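Local coordinates for Amy13K (Eubacterium rectale DSM 17629, PDB 6B3P), which binds malto-oligosaccharides, and so probably starch, through family CBM26 carbohydrate-binding modules of a surface-anchored alpha-amylase, at residues 155-158 / 162-165; 190-195 / 199-204. All coordinates share one frame; numbering follows the deposited sequence.

Contact 1: 155-158 / 162-165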
loop_
_atom_site.group_PDB
_atom_site.type_symbol
_atom_site.label_atom_id
_atom_site.label_comp_id
_atom_site.label_asym_id
_atom_site.label_seq_id
_atom_site.Cartn_x
_atom_site.Cartn_y
_atom_site.Cartn_z
ATOM N N TYR A 155 -6.711 -5.311 6.922
ATOM C CA TYR A 155 -8.084 -4.832 7.027
ATOM C C TYR A 155 -8.645 -4.488 5.653
ATOM O O TYR A 155 -8.071 -3.686 4.917
ATOM C CB TYR A 155 -8.159 -3.625 7.961
ATOM C CG TYR A 155 -7.919 -4.003 9.400
ATOM C CD1 TYR A 155 -8.862 -4.739 10.104
ATOM C CD2 TYR A 155 -6.749 -3.640 10.052
ATOM C CE1 TYR A 155 -8.649 -5.100 11.416
ATOM C CE2 TYR A 155 -6.528 -3.995 11.365
ATOM C CZ TYR A 155 -7.479 -4.725 12.043
ATOM O OH TYR A 155 -7.256 -5.078 13.353
ATOM N N THR A 156 -9.772 -5.113 5.324
ATOM C CA THR A 156 -10.426 -4.941 4.034
ATOM C C THR A 156 -11.740 -4.199 4.199
ATOM O O THR A 156 -12.551 -4.571 5.043
ATOM C CB THR A 156 -10.700 -6.299 3.364
ATOM O OG1 THR A 156 -9.474 -7.029 3.237
ATOM C CG2 THR A 156 -11.327 -6.112 1.989
ATOM N N GLN A 157 -11.955 -3.167 3.385
ATOM C CA GLN A 157 -13.202 -2.403 3.410
ATOM C C GLN A 157 -13.787 -2.246 2.014
ATOM O O GLN A 157 -13.066 -2.327 1.020
ATOM C CB GLN A 157 -12.978 -1.017 4.017
ATOM C CG GLN A 157 -12.292 -1.016 5.369
ATOM C CD GLN A 157 -12.068 0.385 5.896
ATOM O OE1 GLN A 157 -12.980 1.008 6.439
ATOM N NE2 GLN A 157 -10.852 0.894 5.730
ATOM N N ASP A 158 -15.095 -2.014 1.947
ATOM C CA ASP A 158 -15.763 -1.751 0.678
ATOM C C ASP A 158 -15.579 -0.299 0.245
ATOM O O ASP A 158 -15.735 0.026 -0.934
ATOM C CB ASP A 158 -17.255 -2.074 0.776
ATOM C CG ASP A 158 -17.519 -3.553 0.988
ATOM O OD1 ASP A 158 -16.552 -4.342 0.967
ATOM O OD2 ASP A 158 -18.694 -3.933 1.169
ATOM N N ASN A 162 -10.420 5.969 6.326
ATOM C CA ASN A 162 -9.319 5.970 7.276
ATOM C C ASN A 162 -9.767 5.335 8.584
ATOM O O ASN A 162 -10.955 5.324 8.908
ATOM C CB ASN A 162 -8.811 7.392 7.526
ATOM C CG ASN A 162 -8.247 8.043 6.275
ATOM O OD1 ASN A 162 -7.912 7.364 5.303
ATOM N ND2 ASN A 162 -8.132 9.366 6.297
ATOM N N PHE A 163 -8.811 4.799 9.330
ATOM C CA PHE A 163 -9.100 4.206 10.625
ATOM C C PHE A 163 -7.853 4.253 11.493
ATOM O O PHE A 163 -6.817 4.770 11.074
ATOM C CB PHE A 163 -9.596 2.766 10.467
ATOM C CG PHE A 163 -8.628 1.861 9.766
ATOM C CD1 PHE A 163 -8.575 1.821 8.383
ATOM C CD2 PHE A 163 -7.778 1.039 10.489
ATOM C CE1 PHE A 163 -7.689 0.984 7.734
ATOM C CE2 PHE A 163 -6.889 0.200 9.844
ATOM C CZ PHE A 163 -6.844 0.173 8.465
ATOM N N SER A 164 -7.965 3.722 12.704
ATOM C CA SER A 164 -6.847 3.700 13.635
ATOM C C SER A 164 -6.676 2.307 14.208
ATOM O O SER A 164 -7.629 1.529 14.249
ATOM C CB SER A 164 -7.064 4.708 14.762
ATOM O OG SER A 164 -7.350 5.997 14.249
ATOM N N CYS A 165 -5.463 1.985 14.644
ATOM C CA CYS A 165 -5.221 0.700 15.282
ATOM C C CYS A 165 -4.045 0.751 16.252
ATOM O O CYS A 165 -3.272 1.709 16.268
ATOM C CB CYS A 165 -4.981 -0.386 14.230
ATOM S SG CYS A 165 -3.436 -0.212 13.317
#

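Contact 2: 190-195 / 199-204. With FMT (formic acid), chain O.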
loop_
_atom_site.group_PDB
_atom_site.type_symbol
_atom_site.label_atom_id
_atom_site.label_comp_id
_atom_site.label_asym_id
_atom_site.label_seq_id
_atom_site.Cartn_x
_atom_site.Cartn_y
_atom_site.Cartn_z
ATOM N N TRP A 190 4.372 0.018 7.582
ATOM C CA TRP A 190 5.264 -0.685 8.499
ATOM C C TRP A 190 5.354 0.088 9.810
ATOM O O TRP A 190 5.548 1.304 9.804
ATOM C CB TRP A 190 6.655 -0.850 7.887
ATOM C CG TRP A 190 6.693 -1.752 6.697
ATOM C CD1 TRP A 190 7.022 -3.077 6.683
ATOM C CD2 TRP A 190 6.397 -1.399 5.341
ATOM N NE1 TRP A 190 6.947 -3.571 5.404
ATOM C CE2 TRP A 190 6.567 -2.560 4.560
ATOM C CE3 TRP A 190 6.006 -0.213 4.711
ATOM C CZ2 TRP A 190 6.356 -2.571 3.183
ATOM C CZ3 TRP A 190 5.798 -0.226 3.342
ATOM C CH2 TRP A 190 5.974 -1.396 2.594
ATOM N N VAL A 191 5.219 -0.617 10.931
ATOM C CA VAL A 191 5.226 0.025 12.243
ATOM C C VAL A 191 6.266 -0.602 13.169
ATOM O O VAL A 191 6.421 -1.822 13.215
ATOM C CB VAL A 191 3.839 -0.054 12.914
ATOM C CG1 VAL A 191 3.822 0.743 14.217
ATOM C CG2 VAL A 191 2.760 0.455 11.966
ATOM N N THR A 192 6.981 0.254 13.895
ATOM C CA THR A 192 7.945 -0.185 14.898
ATOM C C THR A 192 7.781 0.603 16.190
ATOM O O THR A 192 7.283 1.728 16.183
ATOM C CB THR A 192 9.396 -0.017 14.406
ATOM O OG1 THR A 192 9.656 1.367 14.145
ATOM C CG2 THR A 192 9.635 -0.826 13.142
ATOM N N GLY A 193 8.207 0.003 17.298
ATOM C CA GLY A 193 8.249 0.693 18.572
ATOM C C GLY A 193 7.051 0.411 19.453
ATOM O O GLY A 193 6.213 -0.432 19.135
ATOM N N THR A 194 6.985 1.124 20.571
ATOM C CA THR A 194 5.879 1.015 21.512
ATOM C C THR A 194 5.483 2.423 21.945
ATOM O O THR A 194 5.923 3.401 21.337
ATOM C CB THR A 194 6.256 0.151 22.733
ATOM O OG1 THR A 194 7.466 0.644 23.320
ATOM C CG2 THR A 194 6.451 -1.300 22.313
ATOM N N LYS A 195 4.652 2.527 22.978
ATOM C CA LYS A 195 4.161 3.821 23.449
ATOM C C LYS A 195 5.302 4.805 23.677
ATOM O O LYS A 195 6.280 4.491 24.356
ATOM C CB LYS A 195 3.365 3.653 24.743
ATOM C CG LYS A 195 2.505 4.853 25.102
ATOM C CD LYS A 195 1.135 4.776 24.452
ATOM C CE LYS A 195 0.312 6.016 24.752
ATOM N NZ LYS A 195 -1.095 5.879 24.285
ATOM N N THR A 199 6.826 4.469 15.466
ATOM C CA THR A 199 7.151 5.055 14.168
ATOM C C THR A 199 6.421 4.319 13.045
ATOM O O THR A 199 6.435 3.090 12.990
ATOM C CB THR A 199 8.666 5.014 13.894
ATOM O OG1 THR A 199 9.381 5.482 15.044
ATOM C CG2 THR A 199 9.016 5.881 12.694
ATOM N N VAL A 200 5.790 5.083 12.156
ATOM C CA VAL A 200 5.050 4.523 11.026
ATOM C C VAL A 200 5.746 4.849 9.705
ATOM O O VAL A 200 5.952 6.020 9.378
ATOM C CB VAL A 200 3.602 5.056 10.976
ATOM C CG1 VAL A 200 2.832 4.413 9.825
ATOM C CG2 VAL A 200 2.891 4.798 12.297
ATOM N N TYR A 201 6.096 3.807 8.954
ATOM C CA TYR A 201 6.757 3.963 7.662
ATOM C C TYR A 201 5.808 3.670 6.501
ATOM O O TYR A 201 5.039 2.708 6.541
ATOM C CB TYR A 201 7.975 3.043 7.573
ATOM C CG TYR A 201 9.021 3.302 8.627
ATOM C CD1 TYR A 201 9.924 4.347 8.489
ATOM C CD2 TYR A 201 9.114 2.498 9.755
ATOM C CE1 TYR A 201 10.885 4.591 9.448
ATOM C CE2 TYR A 201 10.075 2.731 10.721
ATOM C CZ TYR A 201 10.958 3.780 10.562
ATOM O OH TYR A 201 11.916 4.018 11.519
ATOM N N LYS A 202 5.880 4.502 5.466
ATOM C CA LYS A 202 5.073 4.328 4.262
ATOM C C LYS A 202 5.847 3.587 3.175
ATOM O O LYS A 202 5.264 3.125 2.196
ATOM C CB LYS A 202 4.594 5.688 3.755
ATOM C CG LYS A 202 3.446 6.257 4.580
ATOM C CD LYS A 202 3.240 7.746 4.361
ATOM C CE LYS A 202 2.619 8.035 3.010
ATOM N NZ LYS A 202 1.970 9.374 2.984
ATOM N N THR A 203 7.161 3.485 3.355
ATOM C CA THR A 203 7.990 2.584 2.560
ATOM C C THR A 203 8.767 1.701 3.528
ATOM O O THR A 203 9.062 2.118 4.645
ATOM C CB THR A 203 8.964 3.341 1.631
ATOM O OG1 THR A 203 9.782 4.227 2.404
ATOM C CG2 THR A 203 8.200 4.143 0.584
ATOM N N ALA A 204 9.082 0.480 3.108
ATOM C CA ALA A 204 9.734 -0.489 3.988
ATOM C C ALA A 204 11.019 0.078 4.589
ATOM O O ALA A 204 11.868 0.593 3.862
ATOM C CB ALA A 204 10.033 -1.774 3.235
HETATM C C FMT O . 4.317 0.092 26.056
HETATM O O1 FMT O . 3.217 0.308 26.565
HETATM O O2 FMT O . 5.122 0.996 25.842
HETATM O O HOH W 1 12.241 2.207 13.359
HETATM O O HOH W 2 10.003 3.074 16.484
#

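Contact 1: 155-158 / 162-165
Phe163 meets Tyr155 and Gln157 in the buried interior of a beta-sandwich, the fold of this starch-binding module. Strand 150-157 lies in one sheet and strand 163-168 in the other. CA of Tyr155 and CA of Phe163 stand 9.8 Å apart, and the gap is filled by side chains with no hydrogen bond across it. CB of Phe163 points toward strand 150-157. CG sits between the backbone N and the carbonyl carbon (chi1 59°), which carries the ring across to the opposite sheet. On one branch, CD1 of Phe163 lies 3.6 Å from NE2 of Gln157, and CE1 is 3.7 Å from the same nitrogen. On the other branch, CE2 of Phe163 meets CD2 of Tyr155 at 3.8 Å. At the tip, CZ of Phe163 is 4.1 Å from CB of Tyr155. The two rings approach obliquely, with planes 72° apart. An alanine in place of Phe163 would probably open a gap between the sheets and leave the Tyr155 ring and the Gln157 amide without this neighbour. Met120 of strand 116-121 touches both the Tyr155 and Phe163 side chains. Tyr155 OH bonds to Asn118, and Gln157 OE1 accepts from the backbone N of Asp124. The Gln157 amide stands almost perpendicular to the Phe163 ring, at 86°, while its NE2 donates to the backbone O of Gln161.

Contact 2: 190-195 / 199-204
The indole of Trp190 carries Ala204 on one face, with CA of Ala204 3.6 Å above the ring plane. CB of Ala204 makes a CH-pi contact with the six-membered ring, 3.9 Å from its centroid. The backbone oxygens of Tyr201 and Lys202 lie at the indole edge, in its plane. Beyond these segments, Trp208 meets the indole edge-to-face and the His106 ring also packs against it. CG of Trp190 is anti to the carbonyl carbon (chi1 -67°), and the ring reaches along the neighbouring strand to the segment that follows 199-201. The Tyr201 ring has a water at its edge, in plane, and OG1 of Thr192 near its plane, 3.7 Å from CE2 of Tyr201.

The two strands form an antiparallel beta hairpin. Trp190 and Tyr201 are a hydrogen-bonded pair, as are Thr192 and Thr199. N of Tyr201 donates to O of Trp190 at 2.7 Å, and the bond is almost straight at 178°. Val191 and Val200 form the non-hydrogen-bonded pair between them. Their side chains take the other face of the sheet, where both touch Ile178. Gly193 follows at backbone angles that call for glycine.

Thr192 and Thr199 point the same way, and one water bridges their OG1 atoms. A second water joins OG1 of Thr192 to OH of Tyr201, 2.6 Å from that oxygen. Backbone bonds thus tie the strands, and water links the threonine and tyrosine hydroxyls. The buried indole of Trp190 instead rests on the 203-204 backbone and Ala204 CB, through van der Waals and CH-pi contact.

Contact 1 closes along the chain before contact 2 opens. Their centres are about 17 Å apart, and their nearest atoms come within about 6 Å without touching. Both reach the same mixed sheet. Contact 1 uses its edge strand 150-157 and joins it to the facing sheet. Contact 2 pairs the other edge strand, 199-201, with its neighbour 188-192. Strand 101-108 lies between 150-157 and 188-192. Neither contact touches the bound glucan. In contact 1 the side chain of Phe163 is about 10 Å from a bound glucose. In contact 2 the side chain of Val191 is about 14 Å from a bound glucose. The sugar-binding residue Ile166 lies farther along strand 163-168, the strand that supplies Phe163.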